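Local atomic coordinates of uncharacterized conserved protein YiiM (Geobacillus stearothermophilus, PDB entry 5YHH), a protein that probably acts as a molybdenum cofactor-dependent oxidoreductase of the MOSC family, linked to resistance against hydroxylaminopurine. Residues I31-P35 against A86-N92. Residues are numbered along the deposited sequence; the frame is centred on the assembly and turned at random.
Sequences IDKTP and AGAFGEN
Lys33 lays its methylene chain across the backbone of Gly90 and Glu91, with CD 3.3 Å from Gly90 O and 3.7 Å from Glu91 O. The chain runs extended to CE and then bends (chi4 66°), which brings NZ to Gly90 O at 2.9 Å; this donor sits 25° off the carbonyl plane. The ammonium group is also held by Gly30 O, so two backbone carbonyls fix its end. Asn92 crosses the same chain at a slant, ND2 lying 3.7 Å from Lys33 CE, while its OD1 is taken by Cys66 N. Beyond this grip the two backbones come close at a glycine: Gly90 CA makes a C-H...O contact of 3.1 Å with Ile31 O, and Ile31 CG1 also reaches Gly90 CA (4.0 Å). A water bridges Lys33 N and Gly87 O. Gly87 opens a type I turn; Glu91, the residue after it, folds its carboxylate back under one face, receiving Gly87 N at OE2 from above its plane and Phe89 N on the syn side of OE1; Thr94 also bonds OE2. The contact thus fastens the loop between helix 71-80 and strand 93-96 of the MOSC domain to edge strand 27-35; strand 8-19 hydrogen-bonds through its backbone to Thr34 and Asn92, and Phe89 stacks on Tyr68 and meets the ring of Trp76.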
ATOM      1  N   ILE A  31       0.772  -5.276  12.994  1.00 48.94           N
ATOM      2  CA  ILE A  31       1.275  -5.807  11.719  1.00 46.37           C
ATOM      3  C   ILE A  31       0.806  -7.273  11.478  1.00 45.28           C
ATOM      4  O   ILE A  31       0.727  -7.705  10.340  1.00 43.98           O
ATOM      5  CB  ILE A  31       2.845  -5.697  11.657  1.00 47.03           C
ATOM      6  CG1 ILE A  31       3.348  -5.618  10.200  1.00 46.39           C
ATOM      7  CG2 ILE A  31       3.538  -6.817  12.470  1.00 45.59           C
ATOM      8  CD1 ILE A  31       3.171  -4.197   9.599  1.00 47.69           C
ATOM      9  N   ASP A  32       0.528  -8.032  12.541  1.00 44.75           N
ATOM     10  CA  ASP A  32       0.000  -9.387  12.393  1.00 44.64           C
ATOM     11  C   ASP A  32      -1.495  -9.292  12.102  1.00 43.63           C
ATOM     12  O   ASP A  32      -2.268  -8.828  12.938  1.00 45.46           O
ATOM     13  CB  ASP A  32       0.226 -10.238  13.638  1.00 46.16           C
ATOM     14  CG  ASP A  32       1.721 -10.451  13.955  1.00 48.42           C
ATOM     15  OD1 ASP A  32       2.593 -10.284  13.063  1.00 46.74           O
ATOM     16  OD2 ASP A  32       2.011 -10.775  15.126  1.00 52.48           O
ATOM     17  N   LYS A  33      -1.868  -9.690  10.897  1.00 40.99           N
ATOM     18  CA  LYS A  33      -3.259  -9.722  10.452  1.00 39.19           C
ATOM     19  C   LYS A  33      -3.552 -11.109   9.889  1.00 38.35           C
ATOM     20  O   LYS A  33      -2.698 -11.702   9.240  1.00 38.21           O
ATOM     21  CB  LYS A  33      -3.505  -8.650   9.390  1.00 38.12           C
ATOM     22  CG  LYS A  33      -3.239  -7.239   9.866  1.00 37.27           C
ATOM     23  CD  LYS A  33      -3.543  -6.242   8.804  1.00 37.03           C
ATOM     24  CE  LYS A  33      -3.425  -4.837   9.316  1.00 36.93           C
ATOM     25  NZ  LYS A  33      -2.024  -4.548   9.653  1.00 41.18           N
ATOM     26  N   THR A  34      -4.752 -11.620  10.151  1.00 36.85           N
ATOM     27  CA  THR A  34      -5.167 -12.976   9.748  1.00 36.48           C
ATOM     28  C   THR A  34      -6.244 -12.855   8.673  1.00 34.41           C
ATOM     29  O   THR A  34      -7.157 -12.038   8.841  1.00 33.62           O
ATOM     30  CB  THR A  34      -5.764 -13.725  10.951  1.00 37.88           C
ATOM     31  OG1 THR A  34      -4.908 -13.536  12.088  1.00 42.84           O
ATOM     32  CG2 THR A  34      -5.909 -15.231  10.667  1.00 40.46           C
ATOM     33  N   PRO A  35      -6.143 -13.657   7.593  1.00 32.89           N
ATOM     34  CA  PRO A  35      -7.203 -13.753   6.579  1.00 33.08           C
ATOM     35  C   PRO A  35      -8.556 -14.085   7.210  1.00 34.31           C
ATOM     36  O   PRO A  35      -8.618 -14.988   8.043  1.00 35.02           O
ATOM     37  CB  PRO A  35      -6.758 -14.918   5.687  1.00 33.23           C
ATOM     38  CG  PRO A  35      -5.257 -14.937   5.811  1.00 33.33           C
ATOM     39  CD  PRO A  35      -4.945 -14.451   7.227  1.00 33.11           C
ATOM     40  N   ALA A  86      -0.990 -14.761   2.386  1.00 24.16           N
ATOM     41  CA  ALA A  86      -1.758 -13.581   2.638  1.00 24.35           C
ATOM     42  C   ALA A  86      -1.582 -13.096   4.076  1.00 24.02           C
ATOM     43  O   ALA A  86      -1.668 -13.859   5.031  1.00 24.35           O
ATOM     44  CB  ALA A  86      -3.274 -13.858   2.281  1.00 25.12           C
ATOM     45  N   GLY A  87      -1.282 -11.815   4.223  1.00 23.78           N
ATOM     46  CA  GLY A  87      -1.074 -11.210   5.548  1.00 24.95           C
ATOM     47  C   GLY A  87       0.405 -11.067   5.909  1.00 25.33           C
ATOM     48  O   GLY A  87       0.783 -10.386   6.868  1.00 25.63           O
ATOM     49  N   ALA A  88       1.255 -11.673   5.103  1.00 25.07           N
ATOM     50  CA  ALA A  88       2.682 -11.736   5.398  1.00 25.59           C
ATOM     51  C   ALA A  88       3.322 -10.338   5.476  1.00 26.07           C
ATOM     52  O   ALA A  88       4.305 -10.147   6.208  1.00 26.53           O
ATOM     53  CB  ALA A  88       3.381 -12.641   4.344  1.00 25.42           C
ATOM     54  N   PHE A  89       2.794  -9.362   4.726  1.00 24.98           N
ATOM     55  CA  PHE A  89       3.336  -7.977   4.782  1.00 25.11           C
ATOM     56  C   PHE A  89       2.529  -7.015   5.614  1.00 25.38           C
ATOM     57  O   PHE A  89       2.739  -5.786   5.580  1.00 25.31           O
ATOM     58  CB  PHE A  89       3.643  -7.432   3.377  1.00 25.38           C
ATOM     59  CG  PHE A  89       4.901  -8.055   2.791  1.00 27.65           C
ATOM     60  CD1 PHE A  89       5.020  -9.415   2.679  1.00 32.28           C
ATOM     61  CD2 PHE A  89       5.984  -7.276   2.440  1.00 28.75           C
ATOM     62  CE1 PHE A  89       6.224  -9.986   2.231  1.00 34.10           C
ATOM     63  CE2 PHE A  89       7.163  -7.865   1.968  1.00 30.51           C
ATOM     64  CZ  PHE A  89       7.267  -9.194   1.875  1.00 30.67           C
ATOM     65  N   GLY A  90       1.677  -7.590   6.456  1.00 25.76           N
ATOM     66  CA  GLY A  90       0.821  -6.826   7.337  1.00 26.00           C
ATOM     67  C   GLY A  90      -0.267  -6.124   6.566  1.00 25.41           C
ATOM     68  O   GLY A  90      -0.876  -5.215   7.087  1.00 26.13           O
ATOM     69  N   GLU A  91      -0.549  -6.555   5.334  1.00 23.94           N
ATOM     70  CA  GLU A  91      -1.499  -5.821   4.493  1.00 23.39           C
ATOM     71  C   GLU A  91      -2.963  -6.095   4.888  1.00 23.82           C
ATOM     72  O   GLU A  91      -3.306  -7.204   5.259  1.00 25.12           O
ATOM     73  CB  GLU A  91      -1.246  -6.105   3.001  1.00 23.42           C
ATOM     74  CG  GLU A  91      -1.608  -7.527   2.491  1.00 21.49           C
ATOM     75  CD  GLU A  91      -0.705  -8.638   2.858  1.00 22.70           C
ATOM     76  OE1 GLU A  91       0.266  -8.441   3.649  1.00 22.59           O
ATOM     77  OE2 GLU A  91      -0.941  -9.759   2.291  1.00 20.86           O
ATOM     78  N   ASN A  92      -3.818  -5.079   4.840  1.00 23.36           N
ATOM     79  CA  ASN A  92      -5.275  -5.292   4.954  1.00 23.48           C
ATOM     80  C   ASN A  92      -5.811  -6.094   3.789  1.00 23.00           C
ATOM     81  O   ASN A  92      -6.659  -6.999   3.967  1.00 24.22           O
ATOM     82  CB  ASN A  92      -6.020  -3.949   5.008  1.00 23.92           C
ATOM     83  CG  ASN A  92      -5.545  -3.058   6.110  1.00 27.90           C
ATOM     84  OD1 ASN A  92      -4.654  -2.203   5.925  1.00 27.97           O
ATOM     85  ND2 ASN A  92      -6.094  -3.271   7.296  1.00 31.04           N
TER
HETATM   86  O   HOH W   1       0.206 -11.687   9.563  1.00 44.40           O